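PDB 2REM: disulfide oxidoreductase from Xylella fastidiosa, which probably catalyses thiol-disulfide exchange in the periplasm, as a thioredoxin-fold protein of the DsbA subfamily expected to introduce disulfide bonds into other proteins. Local coordinates for residues E9-I14 and D180-R185; G68-P73 and V104-V109; F74-L79 and A130-P135. One frame throughout, in Å; residues are numbered along the deposited sequence.

Contact 1 (E9-I14 and D180-R185); sequences EDYVEI and DYLVSR
The phenol ring of Tyr11 lies across the isobutyl group of Leu182, whose methyl CD2 sits almost exactly above the ring centre. This is a CH-pi contact: Leu182 CD2 is 3.8 Å from the centroid of the Tyr11 ring and only 6° off its normal. Leu182 CD1 lies nearer the root of the same side chain, 4.1 Å from Tyr11 CB. On Tyr11, CG is tucked between the backbone N and the carbonyl carbon (chi1 65°), which turns the ring from the strand toward the helix, one face against Leu182. Tyr181, one residue before Leu182, brings its CE1 to 4.1 Å from Tyr11 CE2. Arg185, one helical turn further on, reaches the hydroxyl end of the ring from the opposite direction; its chain bends at chi3 and sets the guanidinium nearly perpendicular to the phenol, the planes 81° apart. Arg185 NH1 is 3.1 Å from Tyr11 OH. Two waters in the plane of the Tyr11 ring connect this hydroxyl with the helix: water 1 bridges Tyr11 OH, at 2.7 Å, to Tyr181 OH, and water 2 joins it more weakly to Arg185 NH2. The polar end of a largely buried tyrosine is thus satisfied while its ring packs on aliphatic carbon. Tyr165 of the adjacent strand forms a cation-pi pair with Arg185 and also touches Leu182. Here the C-terminal helix of the thioredoxin fold packs against the sheet at its outermost strand 11-13, beside strand 165-167.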
loop_
_atom_site.group_PDB
_atom_site.type_symbol
_atom_site.label_atom_id
_atom_site.label_comp_id
_atom_site.label_asym_id
_atom_site.label_seq_id
_atom_site.Cartn_x
_atom_site.Cartn_y
_atom_site.Cartn_z
ATOM N N GLU A 9 10.313 6.061 -18.719
ATOM C CA GLU A 9 9.311 5.263 -19.454
ATOM C C GLU A 9 8.680 4.266 -18.519
ATOM O O GLU A 9 7.466 4.188 -18.405
ATOM C CB GLU A 9 9.914 4.469 -20.634
ATOM C CG GLU A 9 10.745 5.223 -21.612
ATOM C CD GLU A 9 11.216 4.319 -22.751
ATOM O OE1 GLU A 9 10.973 3.079 -22.658
ATOM O OE2 GLU A 9 11.815 4.835 -23.725
ATOM N N ASP A 10 9.526 3.509 -17.828
ATOM C CA ASP A 10 9.078 2.397 -17.009
ATOM C C ASP A 10 9.110 2.698 -15.520
ATOM O O ASP A 10 8.452 2.033 -14.735
ATOM C CB ASP A 10 9.919 1.173 -17.339
ATOM C CG ASP A 10 9.868 0.842 -18.810
ATOM O OD1 ASP A 10 8.777 0.494 -19.289
ATOM O OD2 ASP A 10 10.897 0.974 -19.498
ATOM N N TYR A 11 9.908 3.686 -15.135
ATOM C CA TYR A 11 9.952 4.102 -13.749
ATOM C C TYR A 11 10.515 5.516 -13.753
ATOM O O TYR A 11 11.114 5.938 -14.732
ATOM C CB TYR A 11 10.826 3.154 -12.878
ATOM C CG TYR A 11 12.298 3.178 -13.270
ATOM C CD1 TYR A 11 13.191 4.096 -12.673
ATOM C CD2 TYR A 11 12.800 2.313 -14.251
ATOM C CE1 TYR A 11 14.541 4.128 -13.049
ATOM C CE2 TYR A 11 14.146 2.347 -14.622
ATOM C CZ TYR A 11 15.002 3.260 -14.018
ATOM O OH TYR A 11 16.330 3.313 -14.384
ATOM N N VAL A 12 10.323 6.239 -12.649
ATOM C CA VAL A 12 10.973 7.525 -12.490
ATOM C C VAL A 12 11.712 7.513 -11.157
ATOM O O VAL A 12 11.431 6.704 -10.273
ATOM C CB VAL A 12 9.968 8.709 -12.576
ATOM C CG1 VAL A 12 9.407 8.881 -14.013
ATOM C CG2 VAL A 12 8.829 8.506 -11.577
ATOM N N GLU A 13 12.662 8.414 -11.025
ATOM C CA GLU A 13 13.435 8.502 -9.824
ATOM C C GLU A 13 12.865 9.621 -8.990
ATOM O O GLU A 13 12.650 10.732 -9.477
ATOM C CB GLU A 13 14.924 8.763 -10.115
ATOM C CG GLU A 13 15.747 8.549 -8.813
ATOM C CD GLU A 13 17.251 8.639 -8.989
ATOM O OE1 GLU A 13 17.940 8.742 -7.938
ATOM O OE2 GLU A 13 17.726 8.596 -10.149
ATOM N N ILE A 14 12.653 9.305 -7.720
ATOM C CA ILE A 14 12.152 10.252 -6.737
ATOM C C ILE A 14 13.329 11.057 -6.178
ATOM O O ILE A 14 14.226 10.482 -5.560
ATOM C CB ILE A 14 11.429 9.482 -5.616
ATOM C CG1 ILE A 14 10.238 8.725 -6.204
ATOM C CG2 ILE A 14 11.048 10.412 -4.446
ATOM C CD1 ILE A 14 9.860 7.465 -5.415
ATOM N N ASP A 180 10.737 -6.112 -10.455
ATOM C CA ASP A 180 11.776 -7.156 -10.424
ATOM C C ASP A 180 13.115 -6.608 -10.874
ATOM O O ASP A 180 14.137 -6.822 -10.219
ATOM C CB ASP A 180 11.404 -8.338 -11.320
ATOM C CG ASP A 180 10.323 -9.190 -10.732
ATOM O OD1 ASP A 180 10.069 -9.089 -9.520
ATOM O OD2 ASP A 180 9.735 -9.969 -11.496
ATOM N N TYR A 181 13.110 -5.917 -12.012
ATOM C CA TYR A 181 14.335 -5.297 -12.528
ATOM C C TYR A 181 14.965 -4.348 -11.496
ATOM O O TYR A 181 16.180 -4.403 -11.262
ATOM C CB TYR A 181 14.064 -4.552 -13.859
ATOM C CG TYR A 181 15.138 -3.546 -14.201
ATOM C CD1 TYR A 181 15.014 -2.215 -13.825
ATOM C CD2 TYR A 181 16.306 -3.945 -14.857
ATOM C CE1 TYR A 181 16.009 -1.288 -14.123
ATOM C CE2 TYR A 181 17.307 -3.041 -15.146
ATOM C CZ TYR A 181 17.145 -1.706 -14.771
ATOM O OH TYR A 181 18.124 -0.788 -15.056
ATOM N N LEU A 182 14.142 -3.475 -10.912
ATOM C CA LEU A 182 14.623 -2.476 -9.942
ATOM C C LEU A 182 15.098 -3.139 -8.662
ATOM O O LEU A 182 16.100 -2.710 -8.083
ATOM C CB LEU A 182 13.533 -1.458 -9.585
ATOM C CG LEU A 182 13.037 -0.532 -10.700
ATOM C CD1 LEU A 182 11.791 0.194 -10.198
ATOM C CD2 LEU A 182 14.152 0.448 -11.088
ATOM N N VAL A 183 14.364 -4.159 -8.212
ATOM C CA VAL A 183 14.783 -4.913 -7.020
ATOM C C VAL A 183 16.114 -5.623 -7.276
ATOM O O VAL A 183 17.026 -5.561 -6.460
ATOM C CB VAL A 183 13.723 -5.925 -6.559
ATOM C CG1 VAL A 183 14.361 -6.933 -5.584
ATOM C CG2 VAL A 183 12.509 -5.209 -5.910
ATOM N N SER A 184 16.248 -6.279 -8.424
ATOM C CA SER A 184 17.515 -6.935 -8.752
ATOM C C SER A 184 18.663 -5.951 -8.869
ATOM O O SER A 184 19.813 -6.258 -8.494
ATOM C CB SER A 184 17.376 -7.717 -10.043
ATOM O OG SER A 184 16.506 -8.802 -9.809
ATOM N N ARG A 185 18.355 -4.784 -9.415
ATOM C CA ARG A 185 19.368 -3.760 -9.604
ATOM C C ARG A 185 19.845 -3.207 -8.250
ATOM O O ARG A 185 21.028 -3.005 -8.065
ATOM C CB ARG A 185 18.859 -2.644 -10.508
ATOM C CG ARG A 185 19.970 -1.714 -10.959
ATOM C CD ARG A 185 19.477 -0.631 -11.847
ATOM N NE ARG A 185 18.476 0.212 -11.206
ATOM C CZ ARG A 185 18.041 1.345 -11.745
ATOM N NH1 ARG A 185 18.556 1.751 -12.906
ATOM N NH2 ARG A 185 17.120 2.076 -11.131
HETATM O O HOH W 1 17.006 1.433 -16.147
HETATM O O HOH W 2 17.880 4.904 -12.496
#

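Contact 2 (G68-P73 and V104-V109); sequences GGVWDP and VPIQNV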
loop_
_atom_site.group_PDB
_atom_site.type_symbol
_atom_site.label_atom_id
_atom_site.label_comp_id
_atom_site.label_asym_id
_atom_site.label_seq_id
_atom_site.Cartn_x
_atom_site.Cartn_y
_atom_site.Cartn_z
ATOM N N GLY A 68 -6.799 12.344 0.076
ATOM C CA GLY A 68 -7.871 13.266 0.381
ATOM C C GLY A 68 -9.208 12.618 0.076
ATOM O O GLY A 68 -9.259 11.475 -0.385
ATOM N N GLY A 69 -10.285 13.350 0.328
ATOM C CA GLY A 69 -11.631 12.864 0.050
ATOM C C GLY A 69 -11.888 11.439 0.525
ATOM O O GLY A 69 -11.615 11.084 1.684
ATOM N N VAL A 70 -12.415 10.614 -0.381
ATOM C CA VAL A 70 -12.846 9.264 -0.029
ATOM C C VAL A 70 -11.690 8.351 0.344
ATOM O O VAL A 70 -11.884 7.355 1.030
ATOM C CB VAL A 70 -13.697 8.589 -1.154
ATOM C CG1 VAL A 70 -14.974 9.396 -1.424
ATOM C CG2 VAL A 70 -12.877 8.398 -2.434
ATOM N N TRP A 71 -10.486 8.671 -0.135
ATOM C CA TRP A 71 -9.327 7.826 0.114
ATOM C C TRP A 71 -9.001 7.764 1.600
ATOM O O TRP A 71 -8.555 6.739 2.093
ATOM C CB TRP A 71 -8.110 8.392 -0.624
ATOM C CG TRP A 71 -8.274 8.449 -2.121
ATOM C CD1 TRP A 71 -8.929 9.401 -2.863
ATOM C CD2 TRP A 71 -7.772 7.489 -3.048
ATOM N NE1 TRP A 71 -8.826 9.103 -4.214
ATOM C CE2 TRP A 71 -8.127 7.927 -4.346
ATOM C CE3 TRP A 71 -7.022 6.311 -2.910
ATOM C CZ2 TRP A 71 -7.766 7.218 -5.493
ATOM C CZ3 TRP A 71 -6.662 5.621 -4.046
ATOM C CH2 TRP A 71 -7.038 6.071 -5.319
ATOM N N ASP A 72 -9.198 8.882 2.299
ATOM C CA ASP A 72 -8.609 9.035 3.637
ATOM C C ASP A 72 -9.219 8.127 4.697
ATOM O O ASP A 72 -8.468 7.497 5.426
ATOM C CB ASP A 72 -8.594 10.499 4.086
ATOM C CG ASP A 72 -7.579 11.319 3.335
ATOM O OD1 ASP A 72 -6.915 10.793 2.420
ATOM O OD2 ASP A 72 -7.435 12.503 3.673
ATOM N N PRO A 73 -10.570 8.044 4.784
ATOM C CA PRO A 73 -11.158 7.072 5.697
ATOM C C PRO A 73 -10.641 5.661 5.473
ATOM O O PRO A 73 -10.395 4.917 6.442
ATOM C CB PRO A 73 -12.661 7.147 5.376
ATOM C CG PRO A 73 -12.873 8.516 4.903
ATOM C CD PRO A 73 -11.617 8.857 4.118
ATOM N N VAL A 104 -19.542 -2.361 1.954
ATOM C CA VAL A 104 -18.924 -1.224 2.616
ATOM C C VAL A 104 -18.970 -0.116 1.552
ATOM O O VAL A 104 -18.474 -0.307 0.443
ATOM C CB VAL A 104 -17.455 -1.532 3.072
ATOM C CG1 VAL A 104 -16.725 -0.258 3.555
ATOM C CG2 VAL A 104 -17.431 -2.584 4.197
ATOM N N PRO A 105 -19.575 1.036 1.887
ATOM C CA PRO A 105 -19.700 2.127 0.914
ATOM C C PRO A 105 -18.390 2.911 0.747
ATOM O O PRO A 105 -17.569 2.966 1.660
ATOM C CB PRO A 105 -20.780 3.015 1.528
ATOM C CG PRO A 105 -20.599 2.831 3.029
ATOM C CD PRO A 105 -20.165 1.377 3.196
ATOM N N ILE A 106 -18.174 3.488 -0.421
ATOM C CA ILE A 106 -17.029 4.380 -0.599
ATOM C C ILE A 106 -17.408 5.761 -0.036
ATOM O O ILE A 106 -16.717 6.310 0.832
ATOM C CB ILE A 106 -16.565 4.430 -2.066
ATOM C CG1 ILE A 106 -15.844 3.125 -2.427
ATOM C CG2 ILE A 106 -15.614 5.615 -2.305
ATOM C CD1 ILE A 106 -15.637 2.909 -3.914
ATOM N N GLN A 107 -18.546 6.281 -0.485
ATOM C CA GLN A 107 -18.975 7.611 -0.089
ATOM C C GLN A 107 -19.446 7.620 1.349
ATOM O O GLN A 107 -20.186 6.735 1.770
ATOM C CB GLN A 107 -20.071 8.136 -1.024
ATOM C CG GLN A 107 -19.643 8.184 -2.496
ATOM C CD GLN A 107 -18.456 9.108 -2.764
ATOM O OE1 GLN A 107 -17.537 8.759 -3.514
ATOM N NE2 GLN A 107 -18.476 10.294 -2.162
ATOM N N ASN A 108 -18.949 8.607 2.094
ATOM C CA ASN A 108 -19.385 8.912 3.457
ATOM C C ASN A 108 -19.249 7.736 4.398
ATOM O O ASN A 108 -19.986 7.637 5.377
ATOM C CB ASN A 108 -20.824 9.432 3.489
ATOM C CG ASN A 108 -21.012 10.704 2.676
ATOM O OD1 ASN A 108 -20.138 11.590 2.638
ATOM N ND2 ASN A 108 -22.152 10.794 2.009
ATOM N N VAL A 109 -18.316 6.840 4.092
ATOM C CA VAL A 109 -18.038 5.749 5.004
ATOM C C VAL A 109 -17.512 6.332 6.308
ATOM O O VAL A 109 -16.779 7.327 6.322
ATOM C CB VAL A 109 -17.006 4.750 4.432
ATOM C CG1 VAL A 109 -15.607 5.302 4.575
ATOM C CG2 VAL A 109 -17.146 3.400 5.126
HETATM O O HOH W 3 -14.565 7.289 2.198
#
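The start of helix 71-83 and the loop between helices 87-101 and 111-119 meet here, both in the helical part that DsbA proteins carry in addition to the thioredoxin core. Val70 touches two consecutive loop residues. Val70 CB is 3.7 Å from Ile106 CG2, a methyl that also meets Val70 CG2, while on the carboxamide side Val70 CG1 is 3.4 Å from Gln107 OE1. Gln107 leaves the backbone pointing away from 68-73, but a bend at chi2 (-61°) folds its amide back over the valine. Farther along, Pro73 CB rests on Val109 CG1 at 3.6 Å. Between these two patches, water 3 donates to both main chains, to Val70 O at 2.9 Å and to Ile106 O at 2.7 Å. Each segment is itself folded by a turn, type II' from Gly68 to Trp71 and type II from Ile106 to Val109. Asp72 OD1 receives the N-H of Gly68 at 2.8 Å from above the carboxylate plane, tying the first turn to the helix. Beyond the contact, Ile106 touches Ile98 of helix 87-101, and Val109 leans on Leu114 of helix 111-119 and Phe74 of helix 71-83.

Contact 3 (F74-L79 and A130-P135); sequences FARAYL and ATFNGP
Segments 74-79, in helix 71-83, and 130-135, at the end of helix 125-132, come nearest at Arg76 and Phe132, whose CA atoms are 6.3 Å apart, within the helical part inserted into the thioredoxin fold of DsbA proteins. The Phe132 ring slides under the arginine chain: with CG anti to the backbone N (chi1 -170°), it extends to the flank of helix 71-83. Arg76 CD lies over its centre in a CH-pi contact, 4.0 Å from the centroid and 12° off the normal. Closer to the helix, Arg76 CB approaches Phe132 CE1 at 3.6 Å, and the ring edge meets the next residue's backbone, Phe132 CE1 3.6 Å from Ala77 N. The aliphatic part of Arg76 thus covers the ring; its chain runs outward and bends at chi3, and the guanidinium stands well off the ring, its edge near Phe132 O. That charged end forms a salt bridge with Glu138 and a cation-pi pair with Phe141, both on helix 135-151. Leu114 of helix 111-119 touches both Ala77 and Phe132. Between helices 125-132 and 135-151, water 4 weakly accepts from Arg76 NH2 and donates to two carbonyls, Phe132 O at 2.8 Å and Gly134 O at 2.7 Å.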
loop_
_atom_site.group_PDB
_atom_site.type_symbol
_atom_site.label_atom_id
_atom_site.label_comp_id
_atom_site.label_asym_id
_atom_site.label_seq_id
_atom_site.Cartn_x
_atom_site.Cartn_y
_atom_site.Cartn_z
ATOM N N PHE A 74 -10.443 5.290 4.204
ATOM C CA PHE A 74 -9.967 3.947 3.919
ATOM C C PHE A 74 -8.495 3.759 4.186
ATOM O O PHE A 74 -8.047 2.646 4.498
ATOM C CB PHE A 74 -10.344 3.538 2.501
ATOM C CG PHE A 74 -11.776 3.252 2.373
ATOM C CD1 PHE A 74 -12.279 2.038 2.839
ATOM C CD2 PHE A 74 -12.656 4.210 1.869
ATOM C CE1 PHE A 74 -13.644 1.744 2.759
ATOM C CE2 PHE A 74 -14.022 3.920 1.787
ATOM C CZ PHE A 74 -14.503 2.666 2.250
ATOM N N ALA A 75 -7.737 4.847 4.064
ATOM C CA ALA A 75 -6.345 4.800 4.489
ATOM C C ALA A 75 -6.323 4.540 5.988
ATOM O O ALA A 75 -5.544 3.743 6.490
ATOM C CB ALA A 75 -5.650 6.116 4.202
ATOM N N ARG A 76 -7.152 5.284 6.711
ATOM C CA ARG A 76 -7.216 5.153 8.142
ATOM C C ARG A 76 -7.744 3.765 8.552
ATOM O O ARG A 76 -7.256 3.180 9.522
ATOM C CB ARG A 76 -8.046 6.315 8.715
ATOM C CG ARG A 76 -7.649 6.730 10.086
ATOM C CD ARG A 76 -8.430 7.982 10.505
ATOM N NE ARG A 76 -7.936 9.197 9.867
ATOM C CZ ARG A 76 -6.883 9.909 10.259
ATOM N NH1 ARG A 76 -6.580 11.013 9.580
ATOM N NH2 ARG A 76 -6.138 9.538 11.329
ATOM N N ALA A 77 -8.720 3.247 7.802
ATOM C CA ALA A 77 -9.225 1.894 7.994
ATOM C C ALA A 77 -8.072 0.890 7.907
ATOM O O ALA A 77 -7.901 0.067 8.780
ATOM C CB ALA A 77 -10.272 1.545 6.959
ATOM N N TYR A 78 -7.316 0.951 6.819
ATOM C CA TYR A 78 -6.179 0.056 6.665
ATOM C C TYR A 78 -5.240 0.129 7.856
ATOM O O TYR A 78 -4.843 -0.888 8.404
ATOM C CB TYR A 78 -5.389 0.359 5.381
ATOM C CG TYR A 78 -4.149 -0.501 5.352
ATOM C CD1 TYR A 78 -4.240 -1.862 5.029
ATOM C CD2 TYR A 78 -2.891 0.039 5.689
ATOM C CE1 TYR A 78 -3.103 -2.682 5.052
ATOM C CE2 TYR A 78 -1.746 -0.760 5.704
ATOM C CZ TYR A 78 -1.867 -2.111 5.386
ATOM O OH TYR A 78 -0.753 -2.901 5.392
ATOM N N LEU A 79 -4.845 1.346 8.219
ATOM C CA LEU A 79 -3.895 1.525 9.305
ATOM C C LEU A 79 -4.433 1.004 10.628
ATOM O O LEU A 79 -3.711 0.365 11.350
ATOM C CB LEU A 79 -3.458 2.995 9.432
ATOM C CG LEU A 79 -2.747 3.474 8.144
ATOM C CD1 LEU A 79 -2.635 4.970 8.164
ATOM C CD2 LEU A 79 -1.372 2.844 7.969
ATOM N N ALA A 130 -11.638 3.460 18.774
ATOM C CA ALA A 130 -10.515 4.030 19.498
ATOM C C ALA A 130 -9.258 3.985 18.654
ATOM O O ALA A 130 -8.446 4.876 18.728
ATOM C CB ALA A 130 -10.291 3.318 20.826
ATOM N N THR A 131 -9.099 2.936 17.853
ATOM C CA THR A 131 -7.879 2.787 17.100
ATOM C C THR A 131 -7.925 3.730 15.911
ATOM O O THR A 131 -6.968 4.455 15.652
ATOM C CB THR A 131 -7.672 1.327 16.646
ATOM O OG1 THR A 131 -7.658 0.481 17.800
ATOM C CG2 THR A 131 -6.316 1.187 15.931
ATOM N N PHE A 132 -9.057 3.699 15.207
ATOM C CA PHE A 132 -9.302 4.537 14.051
ATOM C C PHE A 132 -9.104 6.018 14.409
ATOM O O PHE A 132 -8.549 6.754 13.631
ATOM C CB PHE A 132 -10.749 4.320 13.609
ATOM C CG PHE A 132 -11.093 4.939 12.294
ATOM C CD1 PHE A 132 -10.785 4.279 11.109
ATOM C CD2 PHE A 132 -11.793 6.152 12.245
ATOM C CE1 PHE A 132 -11.128 4.821 9.886
ATOM C CE2 PHE A 132 -12.144 6.719 11.014
ATOM C CZ PHE A 132 -11.799 6.048 9.828
ATOM N N ASN A 133 -9.591 6.424 15.579
ATOM C CA ASN A 133 -9.457 7.812 16.025
ATOM C C ASN A 133 -8.207 8.058 16.815
ATOM O O ASN A 133 -8.043 9.142 17.348
ATOM C CB ASN A 133 -10.660 8.248 16.871
ATOM C CG ASN A 133 -11.935 8.223 16.077
ATOM O OD1 ASN A 133 -11.896 8.145 14.856
ATOM N ND2 ASN A 133 -13.063 8.205 16.758
ATOM N N GLY A 134 -7.323 7.068 16.904
ATOM C CA GLY A 134 -6.254 7.179 17.896
ATOM C C GLY A 134 -4.928 7.675 17.376
ATOM O O GLY A 134 -4.740 7.817 16.170
ATOM N N PRO A 135 -4.002 7.973 18.299
ATOM C CA PRO A 135 -2.697 8.533 17.969
ATOM C C PRO A 135 -1.785 7.646 17.119
ATOM O O PRO A 135 -1.048 8.176 16.279
ATOM C CB PRO A 135 -2.080 8.835 19.345
ATOM C CG PRO A 135 -2.769 7.970 20.267
ATOM C CD PRO A 135 -4.181 7.843 19.757
HETATM O O HOH W 4 -6.401 8.481 14.127
#

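How the contacts relate
From the N terminus, strand 11-13 enters first, and contact 1 closes the longest loop by joining it to helix 172-190 near the C terminus. Contacts 2 and 3 are both nested inside that loop. They share helix 71-83: its start pairs with loop 104-109, its next turns with 130-135, and since the segments alternate along the chain the two loops cross. Their centres are about 13 Å apart, and they touch where Pro73 O of contact 2 is 3.5 Å from Phe132 CE1 of contact 3. Contact 1 lies on the opposite side of the chain's centre from both, about 31 Å from each, centre to centre. It joins sheet edge to terminal helix, whereas the other two join helix 71-83 to the loop before helix 111-119 and to the end of helix 125-132.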